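GH62 arabinofuranosidase (Podospora anserina, PDB 4N4B) catalyses the hydrolysis of terminal alpha-L-arabinofuranosyl residues from arabinosides and is probably active on the arabinose side chains of plant xylan. Local coordinates at residues F108-H113 / E194-G199; W167-S172 / A218-L223; S174-S179 / D249-P254; Y187-S192 / G199-V204. All coordinates share one frame; numbering follows the deposited sequence. Where two conformers were deposited one is given.

Contact 1: residues F108-H113 / E194-G199; sequences FWFAPH and EQFPNG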
loop_
_atom_site.group_PDB
_atom_site.type_symbol
_atom_site.label_atom_id
_atom_site.label_comp_id
_atom_site.label_asym_id
_atom_site.label_seq_id
_atom_site.Cartn_x
_atom_site.Cartn_y
_atom_site.Cartn_z
ATOM N N PHE A 108 -6.516 -2.780 8.535
ATOM C CA PHE A 108 -6.806 -4.189 8.878
ATOM C C PHE A 108 -7.483 -4.234 10.219
ATOM O O PHE A 108 -7.348 -3.361 11.061
ATOM C CB PHE A 108 -5.503 -5.050 8.857
ATOM C CG PHE A 108 -4.453 -4.573 9.779
ATOM C CD1 PHE A 108 -4.310 -4.994 11.076
ATOM C CD2 PHE A 108 -3.487 -3.668 9.303
ATOM C CE1 PHE A 108 -3.318 -4.521 11.909
ATOM C CE2 PHE A 108 -2.516 -3.147 10.138
ATOM C CZ PHE A 108 -2.451 -3.573 11.442
ATOM N N TRP A 109 -8.208 -5.349 10.411
ATOM C CA TRP A 109 -8.799 -5.662 11.753
ATOM C C TRP A 109 -7.762 -6.355 12.593
ATOM O O TRP A 109 -7.180 -7.337 12.155
ATOM C CB TRP A 109 -9.995 -6.596 11.505
ATOM C CG TRP A 109 -10.718 -7.079 12.748
ATOM C CD1 TRP A 109 -10.704 -8.390 13.157
ATOM C CD2 TRP A 109 -11.516 -6.336 13.613
ATOM N NE1 TRP A 109 -11.514 -8.474 14.231
ATOM C CE2 TRP A 109 -12.039 -7.286 14.578
ATOM C CE3 TRP A 109 -11.934 -5.042 13.668
ATOM C CZ2 TRP A 109 -12.987 -6.904 15.508
ATOM C CZ3 TRP A 109 -12.838 -4.633 14.653
ATOM C CH2 TRP A 109 -13.306 -5.591 15.607
ATOM N N PHE A 110 -7.527 -5.857 13.798
ATOM C CA PHE A 110 -6.548 -6.539 14.694
ATOM C C PHE A 110 -7.391 -7.310 15.720
ATOM O O PHE A 110 -7.957 -6.740 16.682
ATOM C CB PHE A 110 -5.635 -5.549 15.335
ATOM C CG PHE A 110 -4.542 -6.214 16.130
ATOM C CD1 PHE A 110 -3.570 -6.932 15.520
ATOM C CD2 PHE A 110 -4.491 -6.088 17.535
ATOM C CE1 PHE A 110 -2.575 -7.576 16.233
ATOM C CE2 PHE A 110 -3.529 -6.718 18.241
ATOM C CZ PHE A 110 -2.597 -7.501 17.631
ATOM N N ALA A 111 -7.494 -8.586 15.412
ATOM C CA ALA A 111 -8.460 -9.437 16.159
ATOM C C ALA A 111 -8.180 -9.494 17.675
ATOM O O ALA A 111 -9.176 -9.336 18.400
ATOM C CB ALA A 111 -8.496 -10.801 15.493
ATOM N N PRO A 112 -6.963 -9.451 18.132
ATOM C CA PRO A 112 -6.766 -9.454 19.625
ATOM C C PRO A 112 -7.362 -8.304 20.335
ATOM O O PRO A 112 -7.585 -8.340 21.522
ATOM C CB PRO A 112 -5.218 -9.579 19.765
ATOM C CG PRO A 112 -4.800 -10.297 18.507
ATOM C CD PRO A 112 -5.713 -9.717 17.448
ATOM N N HIS A 113 -7.515 -7.127 19.701
ATOM C CA HIS A 113 -8.008 -5.971 20.323
ATOM C C HIS A 113 -9.469 -5.607 19.929
ATOM O O HIS A 113 -10.028 -4.653 20.482
ATOM C CB HIS A 113 -7.145 -4.757 19.968
ATOM C CG HIS A 113 -5.782 -4.799 20.560
ATOM N ND1 HIS A 113 -4.782 -3.931 20.223
ATOM C CD2 HIS A 113 -5.246 -5.652 21.498
ATOM C CE1 HIS A 113 -3.707 -4.171 20.967
ATOM N NE2 HIS A 113 -4.001 -5.183 21.795
ATOM N N GLU A 194 1.114 -10.467 21.175
ATOM C CA GLU A 194 0.538 -10.003 22.376
ATOM C C GLU A 194 0.940 -8.612 22.798
ATOM O O GLU A 194 0.175 -7.937 23.535
ATOM C CB GLU A 194 0.857 -11.079 23.539
ATOM C CG GLU A 194 0.345 -12.536 23.245
ATOM C CD GLU A 194 1.175 -13.426 22.216
ATOM O OE1 GLU A 194 2.342 -13.131 21.706
ATOM O OE2 GLU A 194 0.631 -14.529 21.881
ATOM N N GLN A 195 2.083 -8.143 22.286
ATOM C CA GLN A 195 2.586 -6.833 22.615
ATOM C C GLN A 195 2.133 -5.732 21.599
ATOM O O GLN A 195 2.040 -4.573 21.966
ATOM C CB GLN A 195 4.087 -6.859 22.642
ATOM C CG GLN A 195 4.734 -7.661 23.807
ATOM C CD GLN A 195 6.223 -7.606 23.532
ATOM O OE1 GLN A 195 6.850 -6.579 23.763
ATOM N NE2 GLN A 195 6.746 -8.590 22.810
ATOM N N PHE A 196 1.818 -6.180 20.394
ATOM C CA PHE A 196 1.435 -5.239 19.313
ATOM C C PHE A 196 0.396 -4.271 19.821
ATOM O O PHE A 196 -0.599 -4.694 20.438
ATOM C CB PHE A 196 0.947 -6.036 18.157
ATOM C CG PHE A 196 0.583 -5.111 16.970
ATOM C CD1 PHE A 196 -0.676 -4.567 16.866
ATOM C CD2 PHE A 196 1.537 -4.781 16.036
ATOM C CE1 PHE A 196 -1.007 -3.715 15.759
ATOM C CE2 PHE A 196 1.251 -3.888 14.960
ATOM C CZ PHE A 196 -0.028 -3.407 14.845
ATOM N N PRO A 197 0.511 -2.948 19.553
ATOM C CA PRO A 197 1.487 -2.290 18.675
ATOM C C PRO A 197 2.789 -1.922 19.316
ATOM O O PRO A 197 3.679 -1.316 18.673
ATOM C CB PRO A 197 0.727 -1.044 18.228
ATOM C CG PRO A 197 -0.104 -0.681 19.459
ATOM C CD PRO A 197 -0.545 -2.020 19.981
ATOM N N ASN A 198 2.971 -2.183 20.604
ATOM C CA ASN A 198 4.131 -1.831 21.339
ATOM C C ASN A 198 5.332 -2.769 21.197
ATOM O O ASN A 198 5.154 -3.905 20.784
ATOM C CB ASN A 198 3.684 -1.725 22.833
ATOM C CG ASN A 198 2.523 -0.776 23.019
ATOM O OD1 ASN A 198 2.624 0.435 22.732
ATOM N ND2 ASN A 198 1.434 -1.268 23.481
ATOM N N GLY A 199 6.491 -2.236 21.540
ATOM C CA GLY A 199 7.682 -3.104 21.566
ATOM C C GLY A 199 8.389 -3.383 20.275
ATOM O O GLY A 199 9.167 -4.312 20.174
HETATM O O HOH W 1 -3.259 -7.881 23.110
HETATM O O HOH W 2 -1.111 -5.060 23.108
#
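Phe-108 and Phe-110 on strand 103-110 meet Phe-196 where two blades of a five-bladed beta-propeller adjoin; Phe-196 belongs to the loop between strands 185-192 and 204-208 of the second blade. Aromatic contacts dominate. Phe-196 CD1 lies over one face of the Phe-110 ring, toward its rim, 3.6 Å from Phe-110 CZ, and the ring planes stand 41° apart, so the pair is neither a stack nor edge-to-face. Pro-112 CD covers the opposite face of Phe-110. Phe-108 comes at Phe-196 from the opposite direction, with 4.2 Å between the two CZ atoms. With an alanine at Phe-110, Phe-196 would probably lose its main support from strand 103-110, and a gap would open beside the Cys-170/Cys-175 disulfide. The polar contacts lie on the solvent-facing side. His-113, held at ND1 by Tyr-117 OH and lying with one face against Phe-110 CE2, has a water in its ring plane, 3.2 Å from NE2. The same water lies 2.7 Å from Phe-196 O and within reach of Glu-194 O. A cis peptide joins Phe-196 to Pro-197, whose CD sits at the edge of the imidazole, 3.9 Å from His-113 CE1.

Contact 2: residues W167-S172 / A218-L223; sequences WVICDS and ACVYSL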
loop_
_atom_site.group_PDB
_atom_site.type_symbol
_atom_site.label_atom_id
_atom_site.label_comp_id
_atom_site.label_asym_id
_atom_site.label_seq_id
_atom_site.Cartn_x
_atom_site.Cartn_y
_atom_site.Cartn_z
ATOM N N TRP A 167 3.967 -0.778 6.678
ATOM C CA TRP A 167 3.150 -1.967 6.408
ATOM C C TRP A 167 3.280 -2.977 7.537
ATOM O O TRP A 167 4.400 -3.428 7.800
ATOM C CB TRP A 167 3.580 -2.636 5.066
ATOM C CG TRP A 167 2.780 -3.797 4.746
ATOM C CD1 TRP A 167 2.929 -5.123 5.188
ATOM C CD2 TRP A 167 1.669 -3.826 3.837
ATOM N NE1 TRP A 167 1.953 -5.898 4.625
ATOM C CE2 TRP A 167 1.156 -5.156 3.779
ATOM C CE3 TRP A 167 1.014 -2.857 3.083
ATOM C CZ2 TRP A 167 0.116 -5.529 3.003
ATOM C CZ3 TRP A 167 -0.075 -3.241 2.304
ATOM C CH2 TRP A 167 -0.521 -4.518 2.293
ATOM N N VAL A 168 2.183 -3.375 8.158
ATOM C CA VAL A 168 2.182 -4.453 9.188
ATOM C C VAL A 168 1.626 -5.690 8.592
ATOM O O VAL A 168 0.644 -5.739 7.845
ATOM C CB VAL A 168 1.317 -4.012 10.361
ATOM C CG1 VAL A 168 1.072 -5.158 11.372
ATOM C CG2 VAL A 168 1.911 -2.787 11.104
ATOM N N ILE A 169 2.249 -6.804 8.999
ATOM C CA ILE A 169 1.706 -8.150 8.780
ATOM C C ILE A 169 2.108 -9.001 10.018
ATOM O O ILE A 169 3.224 -8.963 10.443
ATOM C CB ILE A 169 2.172 -8.836 7.492
ATOM C CG1 ILE A 169 1.598 -10.250 7.348
ATOM C CG2 ILE A 169 3.668 -8.810 7.300
ATOM C CD1 ILE A 169 1.856 -10.908 6.012
ATOM N N CYS A 170 1.094 -9.747 10.530
ATOM C CA CYS A 170 1.346 -10.680 11.673
ATOM C C CYS A 170 1.103 -12.069 11.251
ATOM O O CYS A 170 0.341 -12.368 10.369
ATOM C CB CYS A 170 0.399 -10.331 12.817
ATOM S SG CYS A 170 0.300 -8.587 13.331
ATOM N N ASP A 171 1.796 -12.982 11.952
ATOM C CA ASP A 171 1.372 -14.423 11.918
ATOM C C ASP A 171 0.781 -14.667 13.269
ATOM O O ASP A 171 0.303 -13.786 13.967
ATOM C CB ASP A 171 2.511 -15.285 11.489
ATOM C CG ASP A 171 3.614 -15.355 12.475
ATOM O OD1 ASP A 171 3.553 -14.875 13.586
ATOM O OD2 ASP A 171 4.638 -15.976 12.054
ATOM N N SER A 172 0.694 -15.956 13.693
ATOM C CA SER A 172 -0.017 -16.158 14.954
ATOM C C SER A 172 0.899 -15.974 16.194
ATOM O O SER A 172 0.410 -15.979 17.317
ATOM C CB SER A 172 -0.665 -17.576 14.997
ATOM O OG SER A 172 0.401 -18.490 14.852
ATOM N N ALA A 218 5.856 -1.009 -0.416
ATOM C CA ALA A 218 5.828 -2.454 -0.170
ATOM C C ALA A 218 4.429 -2.926 0.209
ATOM O O ALA A 218 3.670 -2.218 0.905
ATOM C CB ALA A 218 6.833 -2.820 0.880
ATOM N N CYS A 219 4.138 -4.151 -0.217
ATOM C CA CYS A 219 3.051 -4.977 0.298
ATOM C C CYS A 219 3.584 -6.346 0.705
ATOM O O CYS A 219 4.409 -6.889 -0.031
ATOM C CB CYS A 219 1.911 -5.230 -0.685
ATOM S SG CYS A 219 1.164 -3.774 -1.495
ATOM N N VAL A 220 3.187 -6.837 1.861
ATOM C CA VAL A 220 3.545 -8.237 2.304
ATOM C C VAL A 220 2.233 -8.944 2.638
ATOM O O VAL A 220 1.537 -8.484 3.546
ATOM C CB VAL A 220 4.543 -8.224 3.454
ATOM C CG1 VAL A 220 4.977 -9.663 3.689
ATOM C CG2 VAL A 220 5.725 -7.273 3.091
ATOM N N TYR A 221 1.958 -10.012 1.919
ATOM C CA TYR A 221 0.729 -10.767 2.090
ATOM C C TYR A 221 1.011 -12.218 2.466
ATOM O O TYR A 221 2.026 -12.757 2.063
ATOM C CB TYR A 221 -0.062 -10.747 0.813
ATOM C CG TYR A 221 -0.562 -9.409 0.346
ATOM C CD1 TYR A 221 -1.521 -8.794 1.072
ATOM C CD2 TYR A 221 -0.032 -8.797 -0.771
ATOM C CE1 TYR A 221 -2.024 -7.562 0.746
ATOM C CE2 TYR A 221 -0.550 -7.522 -1.158
ATOM C CZ TYR A 221 -1.536 -6.947 -0.407
ATOM O OH TYR A 221 -2.067 -5.716 -0.764
ATOM N N SER A 222 0.064 -12.794 3.154
ATOM C CA SER A 222 0.067 -14.241 3.339
ATOM C C SER A 222 -0.817 -14.894 2.312
ATOM O O SER A 222 -1.753 -14.348 1.742
ATOM C CB SER A 222 -0.398 -14.617 4.735
ATOM O OG SER A 222 -1.726 -14.283 5.018
ATOM N N LEU A 223 -0.418 -16.176 1.991
ATOM C CA LEU A 223 -1.066 -16.992 0.973
ATOM C C LEU A 223 -1.734 -18.195 1.628
ATOM O O LEU A 223 -1.262 -18.639 2.681
ATOM C CB LEU A 223 -0.068 -17.418 -0.052
ATOM C CG LEU A 223 0.719 -16.280 -0.834
ATOM C CD1 LEU A 223 1.887 -16.861 -1.589
ATOM C CD2 LEU A 223 -0.277 -15.660 -1.764
#
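Trp-167 lays its indole across the backbone of Cys-219 and Val-220, and this is the tight part of the contact. Cys-219 CA sits almost exactly over the centre of the six-membered ring, 3.8 Å from its centroid, a CH-pi contact. Val-220 N lies over the same face, nearer the rim. With CG anti to the backbone N (chi1 -179°), the indole reaches from its own strand onto the next, where NE1 donates to Val-220 O at 2.8 Å. The bond is bent, 132° at the hydrogen, but uses a lone pair in the carbonyl plane. The far edge of the indole, CZ2 and CH2, points at the face of Tyr-221 in an offset edge-to-face pair, planes at 85° and centroids 5.3 Å apart; Tyr-221 OH is bonded to Ile-288 N.

Farther along, the packing is looser. Ile-169 CG2 touches Val-220 CG1 at 3.9 Å, and its CD1 sits 3.5 Å from Val-220 O and reaches Ser-222 N only at 3.9 Å. Beyond Ile-169 the contact thins out at the partly exposed Ser-222.

Segments 167-170 and 218-222 run nearly parallel, their axes 7.3 Å apart at closest, in the inner strands of adjacent propeller blades. No backbone hydrogen bond joins them here, so the indole N-H does the polar work, satisfying a buried carbonyl at the sheet edge while the Trp-167 side chain, about 5 Å from the bound calcium ion, fills the seam.

Contact 3: residues S174-S179 / D249-P254; sequences SCHLFS and DSIRGP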
loop_
_atom_site.group_PDB
_atom_site.type_symbol
_atom_site.label_atom_id
_atom_site.label_comp_id
_atom_site.label_asym_id
_atom_site.label_seq_id
_atom_site.Cartn_x
_atom_site.Cartn_y
_atom_site.Cartn_z
ATOM N N SER A 174 3.891 -13.331 15.916
ATOM C CA SER A 174 4.667 -12.123 15.820
ATOM C C SER A 174 4.041 -11.185 14.775
ATOM O O SER A 174 3.408 -11.574 13.838
ATOM C CB SER A 174 6.072 -12.344 15.376
ATOM O OG SER A 174 6.752 -13.228 16.341
ATOM N N CYS A 175 4.222 -9.875 15.055
ATOM C CA CYS A 175 3.805 -8.816 14.118
ATOM C C CYS A 175 5.013 -8.067 13.651
ATOM O O CYS A 175 5.864 -7.630 14.442
ATOM C CB CYS A 175 2.874 -7.846 14.795
ATOM S SG CYS A 175 1.253 -8.538 15.225
ATOM N N HIS A 176 5.064 -7.870 12.338
ATOM C CA HIS A 176 6.210 -7.254 11.639
ATOM C C HIS A 176 5.776 -5.932 10.985
ATOM O O HIS A 176 4.617 -5.825 10.508
ATOM C CB HIS A 176 6.671 -8.199 10.530
ATOM C CG HIS A 176 7.123 -9.543 11.041
ATOM N ND1 HIS A 176 6.310 -10.625 11.352
ATOM C CD2 HIS A 176 8.402 -9.855 11.280
ATOM C CE1 HIS A 176 7.175 -11.584 11.798
ATOM N NE2 HIS A 176 8.406 -11.159 11.691
ATOM N N LEU A 177 6.665 -4.993 11.014
ATOM C CA LEU A 177 6.466 -3.648 10.484
ATOM C C LEU A 177 7.555 -3.369 9.495
ATOM O O LEU A 177 8.746 -3.255 9.839
ATOM C CB LEU A 177 6.489 -2.613 11.560
ATOM C CG LEU A 177 6.443 -1.094 11.214
ATOM C CD1 LEU A 177 5.172 -0.839 10.420
ATOM C CD2 LEU A 177 6.573 -0.250 12.426
ATOM N N PHE A 178 7.146 -3.238 8.243
ATOM C CA PHE A 178 7.996 -2.971 7.088
ATOM C C PHE A 178 7.975 -1.496 6.736
ATOM O O PHE A 178 6.919 -0.826 6.945
ATOM C CB PHE A 178 7.615 -3.754 5.893
ATOM C CG PHE A 178 7.850 -5.220 6.007
ATOM C CD1 PHE A 178 6.964 -6.061 6.633
ATOM C CD2 PHE A 178 8.990 -5.770 5.394
ATOM C CE1 PHE A 178 7.240 -7.470 6.627
ATOM C CE2 PHE A 178 9.235 -7.144 5.429
ATOM C CZ PHE A 178 8.385 -7.949 6.108
ATOM N N SER A 179 9.035 -0.920 6.202
ATOM C CA SER A 179 9.092 0.466 5.763
ATOM C C SER A 179 10.217 0.659 4.817
ATOM O O SER A 179 11.103 -0.225 4.660
ATOM C CB SER A 179 9.209 1.401 6.950
ATOM O OG SER A 179 10.479 1.265 7.652
ATOM N N ASP A 249 8.928 -18.416 2.542
ATOM C CA ASP A 249 8.315 -19.260 3.549
ATOM C C ASP A 249 8.154 -18.584 4.875
ATOM O O ASP A 249 7.485 -19.095 5.699
ATOM C CB ASP A 249 9.172 -20.489 3.791
ATOM C CG ASP A 249 9.195 -21.406 2.627
ATOM O OD1 ASP A 249 8.233 -21.540 1.914
ATOM O OD2 ASP A 249 10.242 -21.972 2.474
ATOM N N SER A 250 8.824 -17.462 5.064
ATOM C CA SER A 250 8.727 -16.697 6.306
ATOM C C SER A 250 8.622 -15.202 5.994
ATOM O O SER A 250 9.152 -14.775 5.048
ATOM C CB SER A 250 9.946 -16.935 7.208
ATOM O OG SER A 250 10.036 -16.054 8.265
ATOM N N ILE A 251 7.913 -14.478 6.841
ATOM C CA ILE A 251 7.880 -13.017 6.796
ATOM C C ILE A 251 9.294 -12.431 6.879
ATOM O O ILE A 251 9.556 -11.391 6.379
ATOM C CB ILE A 251 6.928 -12.446 7.865
ATOM C CG1 ILE A 251 5.517 -12.951 7.594
ATOM C CG2 ILE A 251 6.971 -10.920 7.861
ATOM C CD1 ILE A 251 4.562 -12.780 8.725
ATOM N N ARG A 252 10.189 -13.146 7.524
ATOM C CA ARG A 252 11.541 -12.759 7.690
ATOM C C ARG A 252 12.452 -13.059 6.502
ATOM O O ARG A 252 13.632 -12.667 6.575
ATOM C CB ARG A 252 12.174 -13.384 8.991
ATOM C CG ARG A 252 11.382 -13.173 10.212
ATOM C CD ARG A 252 12.207 -13.537 11.498
ATOM N NE ARG A 252 11.388 -13.323 12.691
ATOM C CZ ARG A 252 10.429 -14.163 13.069
ATOM N NH1 ARG A 252 10.214 -15.310 12.389
ATOM N NH2 ARG A 252 9.635 -13.854 14.073
ATOM N N GLY A 253 11.916 -13.653 5.447
ATOM C CA GLY A 253 12.721 -14.065 4.341
ATOM C C GLY A 253 13.389 -15.419 4.668
ATOM O O GLY A 253 13.101 -15.973 5.712
ATOM N N PRO A 254 14.242 -15.922 3.766
ATOM C CA PRO A 254 14.732 -15.172 2.622
ATOM C C PRO A 254 13.664 -15.156 1.506
ATOM O O PRO A 254 12.895 -16.027 1.379
ATOM C CB PRO A 254 15.991 -15.995 2.137
ATOM C CG PRO A 254 15.733 -17.363 2.624
ATOM C CD PRO A 254 14.955 -17.229 3.943
HETATM O O HOH W 3 7.602 -15.466 15.329
#
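Ile-251 sets its CG2 methyl over one face of the His-176 ring, 3.6 Å from the ring centroid and 18° off the normal, a CH-pi contact whose closest approach is CG2 to His-176 CG. The same methyl carries the apolar packing, resting 3.7 Å from Phe-178 CE1. It can touch both rings because CG2 is anti to the backbone N of Ile-251, which turns it toward strand 174-180. Ile-251 O meets the edge of the Phe-178 ring, 3.6 Å from CZ and in its plane.

In the propeller this is a contact between neighbouring blades: strand 174-180 is the second strand of one four-stranded blade, and 249-254 is the loop joining the last two strands of the next. The loop is shaped by its own bonds. Ser-250 OG accepts from Arg-252 N at 3.0 Å, an ST turn, while Gly-253 N bonds back to Ser-250 O and closes a type I beta turn.

The polar contacts centre on Arg-252, farther out. Extended from CG to NE, it crosses the His-176 side chain at about a right angle and brings its guanidinium to the ring edge, while the imidazole lies over one face of the guanidinium, the planes 68° apart. Replacing His-176 by an alanine would probably leave a gap beneath Ile-251 CG2 and take away the ring that backs one face of the guanidinium. Arg-252 NE forms a salt bridge with Glu-190 OE1. Arg-252 NH2 donates to a water (2.9 Å) in the guanidinium plane, and this water sits 2.6 Å from Ser-174 OG, bridging two groups that stand 3.7 Å apart, OG to NH2.

Contact 4: residues Y187-S192 / G199-V204; sequences YRSETS and GMSQPV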
loop_
_atom_site.group_PDB
_atom_site.type_symbol
_atom_site.label_atom_id
_atom_site.label_comp_id
_atom_site.label_asym_id
_atom_site.label_seq_id
_atom_site.Cartn_x
_atom_site.Cartn_y
_atom_site.Cartn_z
ATOM N N TYR A 187 13.067 -2.100 5.307
ATOM C CA TYR A 187 13.317 -2.373 6.730
ATOM C C TYR A 187 12.215 -3.224 7.311
ATOM O O TYR A 187 11.144 -3.128 6.900
ATOM C CB TYR A 187 13.414 -1.064 7.505
ATOM C CG TYR A 187 14.505 -0.162 7.032
ATOM C CD1 TYR A 187 15.809 -0.361 7.409
ATOM C CD2 TYR A 187 14.235 0.879 6.215
ATOM C CE1 TYR A 187 16.819 0.446 6.920
ATOM C CE2 TYR A 187 15.244 1.683 5.727
ATOM C CZ TYR A 187 16.530 1.481 6.119
ATOM O OH TYR A 187 17.521 2.286 5.628
ATOM N N ARG A 188 12.550 -4.073 8.282
ATOM C CA ARG A 188 11.573 -4.868 9.016
ATOM C C ARG A 188 11.855 -4.868 10.553
ATOM O O ARG A 188 12.925 -5.190 10.939
ATOM C CB ARG A 188 11.528 -6.303 8.475
ATOM C CG ARG A 188 10.435 -7.147 9.080
ATOM C CD ARG A 188 10.595 -8.633 8.697
ATOM N NE ARG A 188 11.866 -9.186 9.172
ATOM C CZ ARG A 188 12.157 -9.479 10.426
ATOM N NH1 ARG A 188 11.264 -9.390 11.373
ATOM N NH2 ARG A 188 13.365 -9.899 10.697
ATOM N N SER A 189 10.854 -4.508 11.348
ATOM C CA SER A 189 10.899 -4.655 12.792
ATOM C C SER A 189 9.849 -5.668 13.199
ATOM O O SER A 189 9.032 -6.016 12.390
ATOM C CB SER A 189 10.550 -3.369 13.482
ATOM O OG SER A 189 11.528 -2.412 13.311
ATOM N N GLU A 190 9.931 -6.172 14.435
ATOM C CA GLU A 190 8.908 -7.113 14.913
ATOM C C GLU A 190 8.667 -6.870 16.391
ATOM O O GLU A 190 9.489 -6.390 17.131
ATOM C CB GLU A 190 9.251 -8.555 14.551
ATOM C CG GLU A 190 10.531 -9.072 15.180
ATOM C CD GLU A 190 10.798 -10.520 14.788
ATOM O OE1 GLU A 190 11.510 -10.757 13.838
ATOM O OE2 GLU A 190 10.187 -11.400 15.509
ATOM N N THR A 191 7.522 -7.439 16.774
ATOM C CA THR A 191 7.110 -7.567 18.203
ATOM C C THR A 191 6.229 -8.760 18.302
ATOM O O THR A 191 5.774 -9.336 17.305
ATOM C CB THR A 191 6.417 -6.302 18.650
ATOM O OG1 THR A 191 6.350 -6.280 20.097
ATOM C CG2 THR A 191 5.023 -6.097 18.038
ATOM N N SER A 192 5.981 -9.223 19.546
ATOM C CA SER A 192 5.051 -10.294 19.635
ATOM C C SER A 192 3.631 -9.880 19.362
ATOM O O SER A 192 3.267 -8.705 19.530
ATOM C CB SER A 192 5.130 -10.886 21.087
ATOM O OG SER A 192 4.508 -10.084 21.998
ATOM N N GLY A 199 6.491 -2.236 21.540
ATOM C CA GLY A 199 7.682 -3.104 21.566
ATOM C C GLY A 199 8.389 -3.383 20.275
ATOM O O GLY A 199 9.167 -4.312 20.174
ATOM N N MET A 200 8.065 -2.686 19.162
ATOM C CA MET A 200 8.751 -2.981 17.938
ATOM C C MET A 200 10.301 -2.915 18.108
ATOM O O MET A 200 10.773 -1.886 18.604
ATOM C CB MET A 200 8.308 -1.969 16.807
ATOM C CG MET A 200 6.917 -2.386 16.214
ATOM S SD MET A 200 6.960 -3.847 15.336
ATOM C CE MET A 200 5.198 -3.904 14.892
ATOM N N SER A 201 10.944 -3.932 17.570
ATOM C CA SER A 201 12.411 -3.997 17.614
ATOM C C SER A 201 13.009 -2.858 16.777
ATOM O O SER A 201 12.348 -2.267 15.858
ATOM C CB SER A 201 12.827 -5.360 17.078
ATOM O OG SER A 201 12.445 -5.472 15.703
ATOM N N GLN A 202 14.287 -2.574 16.950
ATOM C CA GLN A 202 15.020 -1.790 15.973
ATOM C C GLN A 202 15.070 -2.656 14.671
ATOM O O GLN A 202 15.202 -3.889 14.661
ATOM C CB GLN A 202 16.442 -1.518 16.482
ATOM C CG GLN A 202 16.426 -0.457 17.588
ATOM C CD GLN A 202 15.953 0.912 17.129
ATOM O OE1 GLN A 202 16.581 1.541 16.287
ATOM N NE2 GLN A 202 14.810 1.396 17.634
ATOM N N PRO A 203 14.769 -2.054 13.505
ATOM C CA PRO A 203 14.631 -2.797 12.273
ATOM C C PRO A 203 15.974 -3.383 11.826
ATOM O O PRO A 203 17.032 -2.798 12.066
ATOM C CB PRO A 203 14.123 -1.759 11.257
ATOM C CG PRO A 203 14.390 -0.486 11.834
ATOM C CD PRO A 203 14.662 -0.585 13.354
ATOM N N VAL A 204 15.819 -4.432 11.051
ATOM C CA VAL A 204 16.871 -4.991 10.230
ATOM C C VAL A 204 16.610 -4.590 8.815
ATOM O O VAL A 204 15.470 -4.164 8.445
ATOM C CB VAL A 204 16.954 -6.497 10.331
ATOM C CG1 VAL A 204 17.314 -6.911 11.793
ATOM C CG2 VAL A 204 15.767 -7.212 9.835
HETATM O O HOH W 4 13.782 -6.492 13.551
HETATM O O HOH W 5 10.668 -7.156 19.456
#
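Glu-190 O is gripped by Ser-201 N at 2.9 Å and by a water at 2.7 Å that also donates to Gly-199 O, with a longer CA-H...O contact from Met-200 added. Ser-201 answers Glu-190 with its side chain too: OG, tucked between the backbone N and the carbonyl carbon (chi1 64°), accepts from Glu-190 N at 2.9 Å and stands in for a backbone carbonyl. Its own carbonyl is turned instead to Ser-189 OG, which donates to Ser-201 O at 2.7 Å from 35° outside the carbonyl plane and is also bonded to Tyr-146 OH. Regular antiparallel pairing starts only at Arg-188 and Val-204, a hydrogen-bonded pair with both N-H...O angles at 163°. On their face of the sheet Arg-188 NH1 forms a salt bridge with Glu-190 OE1 (2.8 Å), meeting the oxygen from above the carboxylate plane. At the far end Thr-191 CG2 packs across Met-200 CE at 3.8 Å. The loop thus runs back along the outer edge of strand 185-192 and leads into the blade's last strand, 204-208; strand 174-180 pairs with the other edge, and helix 152-157 packs against Tyr-187 and Pro-203.

Overall arrangement
Contacts 2, 3 and 4 follow one propeller blade outward, on strands 164-170, 174-180 and 185-192. Contacts 2 and 3, centres about 7 Å apart, share the Cys-170/Cys-175 disulfide; contacts 3 and 4, centres about 9 Å apart, are tied by Cys-175 N to Thr-191 O and the Arg-252/Glu-190 salt bridge. Contacts 2 and 3 join this blade to the next; contact 1 joins it to the preceding one, Phe-108 CZ touching Val-168 CG1 at 3.9 Å. Contact 2 lies nearest the bound calcium, about 5 Å from the Trp-167 side chain against about 10 Å from that of Phe-178; its Cys-219 side chain is about 6 Å from that of His-285, a calcium ligand in a structure of this protein.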